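Local coordinates for protein 6-phosphogluconate dehydrogenase (Decarboxylating) (Geobacter metallireducens, PDB 4E21) that probably catalyses the NADP-dependent oxidative decarboxylation of 6-phosphogluconate, a step of the pentose phosphate pathway, at residues 33-36 and 37-41; 70-73 and 74-77; 91-94 and 95-99; 103-106 and 107-111. All blocks are in the same frame, centred on the assembly; numbering follows the deposited sequence.

Overall arrangement
All four contacts are local and come one after another along the chain, within the nucleotide-binding domain of the family; none nests in or crosses another. Interaction 1 lies within helix 32-43, which links strands 24-28 and 47-51. Interaction 2 starts helix 72-78, its centre about 19 Å from that of interaction 1. Interaction 3 leads from the loop after strand 84-87 into helix 94-101, and interaction 4 closes the turn that carries the chain from this helix into strand 110-113. The last three form a chain of neighbours: Ile-72, Glu-73 and Cys-76 pack on Leu-104 or Leu-105, joining interactions 2 and 4, and Leu-98 meets Val-111, joining 3 and 4.

Interaction 1: 33-36 and 37-41; sequences MGAD and MVRRL
Arg-39 reaches back along its own helix to Asp-36 and Ala-35, one turn earlier. Its CB starts over the carbonyl oxygens of that turn, and CG packs 3.2 Å from Ala-35 O. The first torsion sets CG beside the backbone N (chi1 -68°), from where the chain runs extended to NE, with CD passing 3.8 Å from Ala-35 O. At the tip the guanidinium lays one face over the methyl of Ala-35, whose CB is 3.4 Å from Arg-39 NH1. NH1 also forms a salt bridge with Asp-36 OD1 at 2.7 Å; the carboxylate sits at the edge of the guanidinium, its plane turned 65° from it, and the hydrogen bond within this ion pair is bent and weak. With an alanine in place of Arg-39, Asp-36 OD1 would probably lose this partner, the Ala-35 methyl its cover and Glu-64, which pairs with NE, its charge mate.

Helix 32-43 joins strands 24-28 and 47-51 in a beta-alpha-beta unit, and Gly-34 fits the last glycine of a Rossmann-type GxGxxG pattern, consistent with NADP binding. Regular i to i+4 bonds run through the backbone, from Met-37 N to Met-33 O through Arg-40 N to Asp-36 O. On another side of the helix Val-38 CG2 lies 3.4 Å from Gly-34 O, and its side chain packs against Cys-48 and Val-50 of strand 47-51. The selenomethionine Met-37 passes its CG 3.0 Å from Met-33 O, then bends at chi3 (85°) as its side chain packs among Met-88, Tyr-152 and Leu-173.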
HETATM    1  N   MSE B  33      26.339 -20.061 -10.896  1.00 37.46           N
HETATM    2  CA  MSE B  33      26.734 -18.744 -11.391  1.00 36.93           C
HETATM    3  C   MSE B  33      28.249 -18.631 -11.625  1.00 37.53           C
HETATM    4  O   MSE B  33      28.687 -18.155 -12.682  1.00 35.30           O
HETATM    5  CB  MSE B  33      26.239 -17.644 -10.449  1.00 39.59           C
HETATM    6  CG  MSE B  33      24.717 -17.448 -10.444  1.00 34.63           C
HETATM    7 SE   MSE B  33      24.132 -16.811 -12.174  0.53 41.09          SE
HETATM    8  CE  MSE B  33      24.759 -14.967 -12.019  1.00 39.59           C
ATOM      9  N   GLY B  34      29.042 -19.083 -10.652  1.00 35.44           N
ATOM     10  CA  GLY B  34      30.497 -19.037 -10.771  1.00 36.21           C
ATOM     11  C   GLY B  34      31.018 -19.888 -11.922  1.00 36.17           C
ATOM     12  O   GLY B  34      31.850 -19.438 -12.724  1.00 33.39           O
ATOM     13  N   ALA B  35      30.507 -21.117 -12.015  1.00 36.17           N
ATOM     14  CA  ALA B  35      30.854 -22.019 -13.109  1.00 35.86           C
ATOM     15  C   ALA B  35      30.522 -21.413 -14.486  1.00 36.87           C
ATOM     16  O   ALA B  35      31.326 -21.498 -15.422  1.00 35.75           O
ATOM     17  CB  ALA B  35      30.164 -23.355 -12.919  1.00 37.02           C
ATOM     18  N   ASP B  36      29.348 -20.788 -14.589  1.00 34.35           N
ATOM     19  CA  ASP B  36      28.875 -20.197 -15.843  1.00 36.13           C
ATOM     20  C   ASP B  36      29.696 -19.009 -16.311  1.00 35.53           C
ATOM     21  O   ASP B  36      29.912 -18.822 -17.511  1.00 35.42           O
ATOM     22  CB  ASP B  36      27.405 -19.768 -15.717  1.00 38.02           C
ATOM     23  CG  ASP B  36      26.451 -20.903 -15.988  1.00 40.29           C
ATOM     24  OD1 ASP B  36      26.941 -21.964 -16.443  1.00 42.03           O
ATOM     25  OD2 ASP B  36      25.231 -20.737 -15.756  1.00 39.36           O
HETATM   26  N   MSE B  37      30.144 -18.189 -15.364  1.00 35.77           N
HETATM   27  CA  MSE B  37      30.974 -17.041 -15.712  1.00 35.88           C
HETATM   28  C   MSE B  37      32.351 -17.512 -16.147  1.00 35.43           C
HETATM   29  O   MSE B  37      32.944 -16.919 -17.039  1.00 36.78           O
HETATM   30  CB  MSE B  37      31.075 -16.054 -14.554  1.00 33.36           C
HETATM   31  CG  MSE B  37      29.723 -15.648 -14.029  1.00 34.52           C
HETATM   32 SE   MSE B  37      29.822 -14.441 -12.525  0.52 35.49          SE
HETATM   33  CE  MSE B  37      29.981 -12.763 -13.487  1.00 32.51           C
ATOM     34  N   VAL B  38      32.850 -18.581 -15.528  1.00 35.00           N
ATOM     35  CA  VAL B  38      34.128 -19.156 -15.950  1.00 37.78           C
ATOM     36  C   VAL B  38      33.973 -19.701 -17.365  1.00 37.55           C
ATOM     37  O   VAL B  38      34.822 -19.449 -18.221  1.00 36.70           O
ATOM     38  CB  VAL B  38      34.634 -20.269 -15.009  1.00 35.33           C
ATOM     39  CG1 VAL B  38      35.763 -21.021 -15.666  1.00 39.46           C
ATOM     40  CG2 VAL B  38      35.092 -19.674 -13.687  1.00 33.08           C
ATOM     41  N   ARG B  39      32.870 -20.413 -17.619  1.00 35.84           N
ATOM     42  CA  ARG B  39      32.649 -20.968 -18.954  1.00 35.74           C
ATOM     43  C   ARG B  39      32.581 -19.855 -19.974  1.00 36.72           C
ATOM     44  O   ARG B  39      33.166 -19.954 -21.047  1.00 38.35           O
ATOM     45  CB  ARG B  39      31.397 -21.829 -19.013  1.00 35.44           C
ATOM     46  CG  ARG B  39      31.498 -23.101 -18.213  1.00 37.55           C
ATOM     47  CD  ARG B  39      30.177 -23.837 -18.214  1.00 40.60           C
ATOM     48  NE  ARG B  39      30.190 -24.955 -17.280  1.00 41.60           N
ATOM     49  CZ  ARG B  39      29.449 -25.025 -16.181  1.00 43.14           C
ATOM     50  NH1 ARG B  39      28.614 -24.043 -15.872  1.00 43.03           N
ATOM     51  NH2 ARG B  39      29.539 -26.088 -15.392  1.00 45.19           N
ATOM     52  N   ARG B  40      31.890 -18.774 -19.625  1.00 37.93           N
ATOM     53  CA  ARG B  40      31.789 -17.636 -20.530  1.00 38.09           C
ATOM     54  C   ARG B  40      33.143 -16.956 -20.691  1.00 35.80           C
ATOM     55  O   ARG B  40      33.554 -16.624 -21.801  1.00 37.58           O
ATOM     56  CB  ARG B  40      30.716 -16.634 -20.069  1.00 35.74           C
ATOM     57  CG  ARG B  40      30.564 -15.448 -21.021  1.00 33.22           C
ATOM     58  CD  ARG B  40      29.291 -14.680 -20.783  1.00 31.93           C
ATOM     59  NE  ARG B  40      29.126 -13.559 -21.707  1.00 31.24           N
ATOM     60  CZ  ARG B  40      28.388 -13.599 -22.812  1.00 31.87           C
ATOM     61  NH1 ARG B  40      27.754 -14.718 -23.143  1.00 32.26           N
ATOM     62  NH2 ARG B  40      28.285 -12.524 -23.586  1.00 30.20           N
ATOM     63  N   LEU B  41      33.819 -16.740 -19.569  1.00 36.64           N
ATOM     64  CA  LEU B  41      35.167 -16.160 -19.546  1.00 37.57           C
ATOM     65  C   LEU B  41      36.124 -16.958 -20.446  1.00 37.41           C
ATOM     66  O   LEU B  41      36.783 -16.392 -21.320  1.00 37.40           O
ATOM     67  CB  LEU B  41      35.696 -16.175 -18.112  1.00 36.35           C
ATOM     68  CG  LEU B  41      35.814 -14.929 -17.234  1.00 36.85           C
ATOM     69  CD1 LEU B  41      35.184 -13.695 -17.850  1.00 32.43           C
ATOM     70  CD2 LEU B  41      35.276 -15.224 -15.828  1.00 33.44           C
TER

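Interaction 2: 70-73 and 74-77; sequences RSIE and EFCA
Arg-70 and Glu-74 are joined by a salt bridge, NH1 to OE2 at 2.7 Å. The carboxylate stands over one face of the guanidinium, the two planes 87° apart, and Glu-74 CD is displaced toward the rim. The other oxygen, OE1, accepts from the backbone N of Arg-70 at 3.1 Å; this bond is nearly straight (166°), though the N-H meets the oxygen from above the carboxylate plane. Glu-74 gets there with CG anti to its own N (chi1 -171°) and the chain extended beyond, while Arg-70 bends at chi2 to fold over it. A glutamine in place of Glu-74 would probably leave the Arg-70 guanidinium without its countercharge and freer to swing.

Next to this pair along the chain, Ser-71 OG accepts from Glu-74 N at 3.1 Å, and Ser-71 O takes Phe-75 N. Farther inward, Ile-72 CD1 lies 4.0 Å from Phe-75 CD2, approaching the ring obliquely, and both side chains pack against Ile-28 of strand 24-28. Ile-72 CG1 also meets Cys-76 SG at 4.3 Å. With its hydroxyl held on a backbone N-H of the first turn, Ser-71 is the N-cap of helix 72-78.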
ATOM      1  N   ARG B  70      43.522 -27.196  -5.176  1.00 50.06           N
ATOM      2  CA  ARG B  70      42.978 -27.940  -4.040  1.00 50.06           C
ATOM      3  C   ARG B  70      43.099 -27.217  -2.716  1.00 47.28           C
ATOM      4  O   ARG B  70      42.761 -27.766  -1.674  1.00 48.68           O
ATOM      5  CB  ARG B  70      43.585 -29.339  -3.928  1.00 56.33           C
ATOM      6  CG  ARG B  70      44.925 -29.495  -4.601  1.00 60.38           C
ATOM      7  CD  ARG B  70      44.771 -30.116  -5.988  1.00 60.90           C
ATOM      8  NE  ARG B  70      46.078 -30.305  -6.620  1.00 67.77           N
ATOM      9  CZ  ARG B  70      46.457 -29.720  -7.756  1.00 68.34           C
ATOM     10  NH1 ARG B  70      45.609 -28.921  -8.412  1.00 62.38           N
ATOM     11  NH2 ARG B  70      47.675 -29.949  -8.247  1.00 65.25           N
ATOM     12  N   SER B  71      43.563 -25.979  -2.752  1.00 45.19           N
ATOM     13  CA  SER B  71      43.646 -25.202  -1.531  1.00 45.02           C
ATOM     14  C   SER B  71      43.728 -23.744  -1.899  1.00 41.95           C
ATOM     15  O   SER B  71      44.118 -23.399  -3.008  1.00 41.18           O
ATOM     16  CB  SER B  71      44.896 -25.592  -0.732  1.00 46.24           C
ATOM     17  OG  SER B  71      46.083 -25.216  -1.419  1.00 44.48           O
ATOM     18  N   ILE B  72      43.374 -22.881  -0.965  1.00 43.08           N
ATOM     19  CA  ILE B  72      43.575 -21.467  -1.200  1.00 42.39           C
ATOM     20  C   ILE B  72      45.037 -21.198  -1.598  1.00 42.36           C
ATOM     21  O   ILE B  72      45.308 -20.359  -2.469  1.00 39.26           O
ATOM     22  CB  ILE B  72      43.156 -20.619   0.015  1.00 42.72           C
ATOM     23  CG1 ILE B  72      43.160 -19.143  -0.377  1.00 40.72           C
ATOM     24  CG2 ILE B  72      44.014 -20.930   1.242  1.00 42.74           C
ATOM     25  CD1 ILE B  72      42.136 -18.847  -1.493  1.00 42.35           C
ATOM     26  N   GLU B  73      45.965 -21.941  -0.988  1.00 41.03           N
ATOM     27  CA  GLU B  73      47.398 -21.739  -1.229  1.00 40.50           C
ATOM     28  C   GLU B  73      47.808 -21.986  -2.676  1.00 39.54           C
ATOM     29  O   GLU B  73      48.407 -21.117  -3.316  1.00 36.98           O
ATOM     30  CB  GLU B  73      48.244 -22.590  -0.277  1.00 40.60           C
ATOM     31  CG  GLU B  73      48.286 -22.066   1.159  1.00 41.08           C
ATOM     32  CD  GLU B  73      47.032 -22.420   1.956  1.00 47.83           C
ATOM     33  OE1 GLU B  73      46.142 -23.105   1.400  1.00 45.86           O
ATOM     34  OE2 GLU B  73      46.942 -22.013   3.142  1.00 50.60           O
ATOM     35  N   GLU B  74      47.486 -23.170  -3.196  1.00 41.78           N
ATOM     36  CA  GLU B  74      47.764 -23.469  -4.599  1.00 42.07           C
ATOM     37  C   GLU B  74      47.046 -22.485  -5.530  1.00 40.35           C
ATOM     38  O   GLU B  74      47.576 -22.088  -6.577  1.00 39.81           O
ATOM     39  CB  GLU B  74      47.347 -24.895  -4.955  1.00 43.46           C
ATOM     40  CG  GLU B  74      47.821 -25.281  -6.347  1.00 48.59           C
ATOM     41  CD  GLU B  74      47.120 -26.496  -6.910  1.00 55.13           C
ATOM     42  OE1 GLU B  74      46.443 -27.202  -6.132  1.00 55.42           O
ATOM     43  OE2 GLU B  74      47.244 -26.733  -8.138  1.00 57.54           O
ATOM     44  N   PHE B  75      45.830 -22.110  -5.151  1.00 38.06           N
ATOM     45  CA  PHE B  75      45.072 -21.138  -5.915  1.00 38.11           C
ATOM     46  C   PHE B  75      45.876 -19.844  -6.070  1.00 35.16           C
ATOM     47  O   PHE B  75      46.157 -19.408  -7.181  1.00 34.99           O
ATOM     48  CB  PHE B  75      43.729 -20.870  -5.233  1.00 38.16           C
ATOM     49  CG  PHE B  75      42.884 -19.853  -5.928  1.00 36.19           C
ATOM     50  CD1 PHE B  75      42.162 -20.192  -7.073  1.00 37.88           C
ATOM     51  CD2 PHE B  75      42.785 -18.561  -5.433  1.00 36.19           C
ATOM     52  CE1 PHE B  75      41.353 -19.258  -7.727  1.00 36.00           C
ATOM     53  CE2 PHE B  75      41.974 -17.613  -6.072  1.00 35.07           C
ATOM     54  CZ  PHE B  75      41.257 -17.964  -7.231  1.00 34.03           C
ATOM     55  N   CYS B  76      46.257 -19.223  -4.964  1.00 35.46           N
ATOM     56  CA  CYS B  76      47.014 -17.971  -5.054  1.00 37.26           C
ATOM     57  C   CYS B  76      48.362 -18.164  -5.741  1.00 37.35           C
ATOM     58  O   CYS B  76      48.822 -17.301  -6.517  1.00 34.60           O
ATOM     59  CB  CYS B  76      47.201 -17.362  -3.677  1.00 35.32           C
ATOM     60  SG  CYS B  76      45.642 -16.832  -3.000  1.00 38.91           S
ATOM     61  N   ALA B  77      48.974 -19.312  -5.460  1.00 34.92           N
ATOM     62  CA  ALA B  77      50.239 -19.681  -6.071  1.00 38.10           C
ATOM     63  C   ALA B  77      50.145 -19.674  -7.599  1.00 39.60           C
ATOM     64  O   ALA B  77      51.080 -19.225  -8.282  1.00 36.81           O
ATOM     65  CB  ALA B  77      50.664 -21.047  -5.578  1.00 37.86           C
TER

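Interaction 3: 91-94 and 95-99; sequences AAVV and DSMLQ
Val-93 O and Val-94 O accept from the N-H groups of Met-97 and Leu-98, tying 91-94 to the helical turns of 95-99. Met-97 N is bonded to Val-93 O at 3.0 Å, with the donor in the carbonyl plane, and makes a second, weak bond to Val-94 O. Leu-98 N reaches Val-94 O at 3.0 Å, nearly along the C=O axis. Two residues earlier, between Ala-91 O and Asp-95 N, water 1 stands in for a direct bond: it donates to the oxygen and accepts from the nitrogen, each at 2.9 Å.

Ser-96 adds a side-chain bond. Its OG lies between its own N and carbonyl carbon (chi1 84°), which turns the hydroxyl back so that it donates to Val-93 O at 3.1 Å. That oxygen is thus gripped by two donors, and the hydroxyl approaches tilted 33° from the carbonyl plane.

These residues belong to the passage from strand 84-87 to helix 94-101, which leads on to strand 110-113 in the Rossmann-type domain, so the two valines lie where the chain passes from sheet to helix. Val-94 CG1 packs on Leu-98 CD1, one turn on, at 4.2 Å, and both side chains also touch Tyr-136 of strand 135-142 and Arg-125 of helix 119-130. Val-93 CG1 meets Met-97 CE at 4.3 Å, the selenomethionine chain bending at both chi2 and chi3 to bring the methyl round. The carboxylate of Asp-95 turns to helix 119-130, with salt bridges from OD1 to Arg-125 and from OD2 to Arg-124.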
ATOM      1  N   ALA B  91      27.016 -14.684   0.679  1.00 31.92           N
ATOM      2  CA  ALA B  91      27.327 -13.417   1.319  1.00 33.61           C
ATOM      3  C   ALA B  91      27.980 -13.645   2.671  1.00 33.45           C
ATOM      4  O   ALA B  91      28.856 -12.876   3.105  1.00 29.88           O
ATOM      5  CB  ALA B  91      26.050 -12.577   1.484  1.00 32.84           C
ATOM      6  N   ALA B  92      27.537 -14.722   3.320  1.00 33.53           N
ATOM      7  CA  ALA B  92      27.879 -15.020   4.710  1.00 34.38           C
ATOM      8  C   ALA B  92      29.278 -15.617   4.849  1.00 32.91           C
ATOM      9  O   ALA B  92      29.804 -15.738   5.953  1.00 31.80           O
ATOM     10  CB  ALA B  92      26.840 -15.970   5.314  1.00 28.95           C
ATOM     11  N   VAL B  93      29.856 -15.991   3.715  1.00 33.63           N
ATOM     12  CA  VAL B  93      31.133 -16.689   3.667  1.00 35.08           C
ATOM     13  C   VAL B  93      32.257 -15.728   3.253  1.00 34.98           C
ATOM     14  O   VAL B  93      33.447 -16.041   3.381  1.00 35.61           O
ATOM     15  CB  VAL B  93      31.034 -17.871   2.667  1.00 33.05           C
ATOM     16  CG1 VAL B  93      32.412 -18.343   2.238  1.00 36.79           C
ATOM     17  CG2 VAL B  93      30.243 -19.012   3.280  1.00 31.44           C
ATOM     18  N   VAL B  94      31.863 -14.549   2.774  1.00 32.60           N
ATOM     19  CA  VAL B  94      32.785 -13.594   2.181  1.00 31.84           C
ATOM     20  C   VAL B  94      33.890 -13.147   3.128  1.00 32.50           C
ATOM     21  O   VAL B  94      35.057 -13.267   2.807  1.00 32.37           O
ATOM     22  CB  VAL B  94      32.066 -12.361   1.613  1.00 30.82           C
ATOM     23  CG1 VAL B  94      33.072 -11.355   1.099  1.00 28.93           C
ATOM     24  CG2 VAL B  94      31.150 -12.777   0.471  1.00 32.38           C
ATOM     25  N   ASP B  95      33.520 -12.628   4.287  1.00 33.11           N
ATOM     26  CA  ASP B  95      34.509 -12.064   5.194  1.00 32.59           C
ATOM     27  C   ASP B  95      35.560 -13.113   5.574  1.00 36.95           C
ATOM     28  O   ASP B  95      36.745 -12.802   5.688  1.00 38.19           O
ATOM     29  CB  ASP B  95      33.844 -11.457   6.436  1.00 30.95           C
ATOM     30  CG  ASP B  95      33.385  -9.996   6.224  1.00 35.15           C
ATOM     31  OD1 ASP B  95      34.117  -9.211   5.588  1.00 33.71           O
ATOM     32  OD2 ASP B  95      32.290  -9.616   6.710  1.00 33.75           O
ATOM     33  N   SER B  96      35.131 -14.359   5.739  1.00 35.88           N
ATOM     34  CA  SER B  96      36.048 -15.400   6.167  1.00 37.86           C
ATOM     35  C   SER B  96      36.864 -15.905   4.982  1.00 37.13           C
ATOM     36  O   SER B  96      37.917 -16.516   5.150  1.00 36.94           O
ATOM     37  CB  SER B  96      35.297 -16.555   6.826  1.00 38.13           C
ATOM     38  OG  SER B  96      34.822 -17.442   5.829  1.00 37.40           O
HETATM   39  N   MSE B  97      36.372 -15.668   3.777  1.00 35.64           N
HETATM   40  CA  MSE B  97      37.160 -15.989   2.606  1.00 34.98           C
HETATM   41  C   MSE B  97      38.280 -14.951   2.493  1.00 37.28           C
HETATM   42  O   MSE B  97      39.393 -15.271   2.079  1.00 37.16           O
HETATM   43  CB  MSE B  97      36.288 -16.012   1.357  1.00 35.35           C
HETATM   44  CG  MSE B  97      36.974 -16.561   0.137  1.00 35.24           C
HETATM   45 SE   MSE B  97      37.803 -18.314   0.382  0.48 44.20          SE
HETATM   46  CE  MSE B  97      36.190 -19.424   0.444  1.00 42.26           C
ATOM     47  N   LEU B  98      37.990 -13.714   2.901  1.00 35.20           N
ATOM     48  CA  LEU B  98      38.968 -12.640   2.826  1.00 33.85           C
ATOM     49  C   LEU B  98      40.036 -12.788   3.918  1.00 35.34           C
ATOM     50  O   LEU B  98      41.215 -12.547   3.674  1.00 33.32           O
ATOM     51  CB  LEU B  98      38.285 -11.274   2.914  1.00 31.58           C
ATOM     52  CG  LEU B  98      37.379 -10.886   1.739  1.00 33.30           C
ATOM     53  CD1 LEU B  98      36.793  -9.495   1.950  1.00 28.33           C
ATOM     54  CD2 LEU B  98      38.136 -10.965   0.423  1.00 28.20           C
ATOM     55  N   GLN B  99      39.615 -13.178   5.117  1.00 35.76           N
ATOM     56  CA  GLN B  99      40.538 -13.437   6.216  1.00 37.58           C
ATOM     57  C   GLN B  99      41.543 -14.517   5.826  1.00 36.13           C
ATOM     58  O   GLN B  99      42.743 -14.373   6.047  1.00 37.74           O
ATOM     59  CB  GLN B  99      39.775 -13.860   7.478  1.00 39.44           C
ATOM     60  CG  GLN B  99      39.202 -12.686   8.285  1.00 45.37           C
ATOM     61  CD  GLN B  99      37.955 -13.059   9.105  1.00 50.41           C
ATOM     62  OE1 GLN B  99      37.647 -14.241   9.294  1.00 53.43           O
ATOM     63  NE2 GLN B  99      37.237 -12.043   9.593  1.00 46.71           N
TER
HETATM   64  O   HOH W   1      30.770 -12.418   5.226  1.00 34.22           O

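Interaction 4: 103-106 and 107-111; sequences PLLA and ANDIV
Ala-106 and Asp-109 close a type II beta turn, Asp-109 N donating to Ala-106 O at 3.0 Å, and the chain then enters strand 110-113. The positive phi of Asn-108 (81°) suits the third position of such a turn.

The Asp-109 side chain doubles the closure from the other direction. Its CG sits beside its own backbone N (chi1 -75°), which folds the carboxylate back across the turn, and OD2 accepts from Ala-106 N at 3.0 Å. The N-H points fairly well at the oxygen but comes in from above the carboxylate plane, 62° out of it. Ala-106 is therefore held at both its N and its O by one residue. The fold-back is close: Asp-109 CG stands 3.1 Å from Ala-106 O.

Leu-105 crosses the carboxylate at a slant, its CB 3.5 Å and its CD2 3.6 Å from Asp-109 OD2. The other branch goes past the acid to the strand, where Leu-105 CD1 touches Val-111 CG2 at 3.7 Å and the two side chains cross at about a right angle. The same leucine packs against Arg-83 and Ile-134, covering one flank of the acid.

Asp-109 OD2 is also salt-bridged to Arg-83 NH1, and Asp-109 is buried. A backbone N-H and a guanidinium both supply positive character to this one oxygen, which would be expected to favour the ionised carboxylate and to make it cheaper to keep a negative charge buried at the start of the strand.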
ATOM      1  N   PRO B 103      46.275 -12.940   3.387  1.00 34.97           N
ATOM      2  CA  PRO B 103      47.698 -13.136   3.729  1.00 34.33           C
ATOM      3  C   PRO B 103      48.542 -13.716   2.597  1.00 34.58           C
ATOM      4  O   PRO B 103      49.761 -13.570   2.637  1.00 35.13           O
ATOM      5  CB  PRO B 103      47.650 -14.122   4.900  1.00 35.19           C
ATOM      6  CG  PRO B 103      46.288 -13.882   5.537  1.00 35.75           C
ATOM      7  CD  PRO B 103      45.375 -13.573   4.372  1.00 35.41           C
ATOM      8  N   LEU B 104      47.917 -14.358   1.612  1.00 34.26           N
ATOM      9  CA  LEU B 104      48.633 -14.853   0.438  1.00 33.33           C
ATOM     10  C   LEU B 104      48.606 -13.870  -0.724  1.00 33.58           C
ATOM     11  O   LEU B 104      49.278 -14.085  -1.725  1.00 34.70           O
ATOM     12  CB  LEU B 104      48.083 -16.197  -0.055  1.00 36.11           C
ATOM     13  CG  LEU B 104      48.282 -17.512   0.721  1.00 39.66           C
ATOM     14  CD1 LEU B 104      49.272 -17.344   1.853  1.00 35.30           C
ATOM     15  CD2 LEU B 104      46.923 -18.045   1.245  1.00 40.70           C
ATOM     16  N   LEU B 105      47.820 -12.804  -0.611  1.00 32.76           N
ATOM     17  CA  LEU B 105      47.685 -11.860  -1.725  1.00 32.99           C
ATOM     18  C   LEU B 105      48.744 -10.763  -1.608  1.00 31.86           C
ATOM     19  O   LEU B 105      49.490 -10.707  -0.625  1.00 29.01           O
ATOM     20  CB  LEU B 105      46.274 -11.249  -1.793  1.00 30.30           C
ATOM     21  CG  LEU B 105      45.089 -12.186  -2.078  1.00 32.78           C
ATOM     22  CD1 LEU B 105      43.759 -11.427  -2.098  1.00 31.15           C
ATOM     23  CD2 LEU B 105      45.281 -12.932  -3.381  1.00 28.98           C
ATOM     24  N   ALA B 106      48.798  -9.888  -2.603  1.00 29.10           N
ATOM     25  CA  ALA B 106      49.854  -8.894  -2.647  1.00 29.28           C
ATOM     26  C   ALA B 106      49.315  -7.563  -3.120  1.00 28.83           C
ATOM     27  O   ALA B 106      48.310  -7.508  -3.841  1.00 29.15           O
ATOM     28  CB  ALA B 106      50.974  -9.374  -3.568  1.00 28.14           C
ATOM     29  N   ALA B 107      49.984  -6.492  -2.720  1.00 26.34           N
ATOM     30  CA  ALA B 107      49.653  -5.160  -3.200  1.00 30.25           C
ATOM     31  C   ALA B 107      49.485  -5.112  -4.737  1.00 30.94           C
ATOM     32  O   ALA B 107      50.214  -5.762  -5.486  1.00 31.24           O
ATOM     33  CB  ALA B 107      50.681  -4.136  -2.709  1.00 25.52           C
ATOM     34  N   ASN B 108      48.488  -4.359  -5.185  1.00 31.97           N
ATOM     35  CA  ASN B 108      48.138  -4.261  -6.605  1.00 34.13           C
ATOM     36  C   ASN B 108      47.289  -5.423  -7.125  1.00 31.49           C
ATOM     37  O   ASN B 108      46.824  -5.392  -8.258  1.00 33.47           O
ATOM     38  CB  ASN B 108      49.384  -4.006  -7.480  1.00 37.23           C
ATOM     39  CG  ASN B 108      49.997  -2.608  -7.236  1.00 41.41           C
ATOM     40  OD1 ASN B 108      49.352  -1.708  -6.669  1.00 42.51           O
ATOM     41  ND2 ASN B 108      51.238  -2.431  -7.657  1.00 41.96           N
ATOM     42  N   ASP B 109      47.075  -6.441  -6.302  1.00 28.70           N
ATOM     43  CA  ASP B 109      46.022  -7.408  -6.606  1.00 31.22           C
ATOM     44  C   ASP B 109      44.638  -6.742  -6.548  1.00 30.88           C
ATOM     45  O   ASP B 109      44.437  -5.735  -5.856  1.00 28.11           O
ATOM     46  CB  ASP B 109      46.042  -8.590  -5.634  1.00 30.17           C
ATOM     47  CG  ASP B 109      47.184  -9.561  -5.903  1.00 31.98           C
ATOM     48  OD1 ASP B 109      47.907  -9.393  -6.916  1.00 29.31           O
ATOM     49  OD2 ASP B 109      47.338 -10.507  -5.091  1.00 32.64           O
ATOM     50  N   ILE B 110      43.697  -7.328  -7.280  1.00 29.85           N
ATOM     51  CA  ILE B 110      42.302  -6.912  -7.299  1.00 28.11           C
ATOM     52  C   ILE B 110      41.412  -8.092  -6.903  1.00 30.15           C
ATOM     53  O   ILE B 110      41.555  -9.205  -7.444  1.00 28.69           O
ATOM     54  CB  ILE B 110      41.873  -6.497  -8.728  1.00 29.36           C
ATOM     55  CG1 ILE B 110      42.672  -5.298  -9.213  1.00 29.20           C
ATOM     56  CG2 ILE B 110      40.348  -6.221  -8.812  1.00 26.79           C
ATOM     57  CD1 ILE B 110      42.412  -4.967 -10.672  1.00 29.28           C
ATOM     58  N   VAL B 111      40.493  -7.844  -5.970  1.00 28.66           N
ATOM     59  CA  VAL B 111      39.504  -8.836  -5.546  1.00 26.49           C
ATOM     60  C   VAL B 111      38.103  -8.320  -5.886  1.00 26.38           C
ATOM     61  O   VAL B 111      37.742  -7.179  -5.589  1.00 25.30           O
ATOM     62  CB  VAL B 111      39.619  -9.143  -4.024  1.00 27.91           C
ATOM     63  CG1 VAL B 111      38.556 -10.164  -3.566  1.00 27.52           C
ATOM     64  CG2 VAL B 111      40.993  -9.660  -3.700  1.00 27.55           C
TER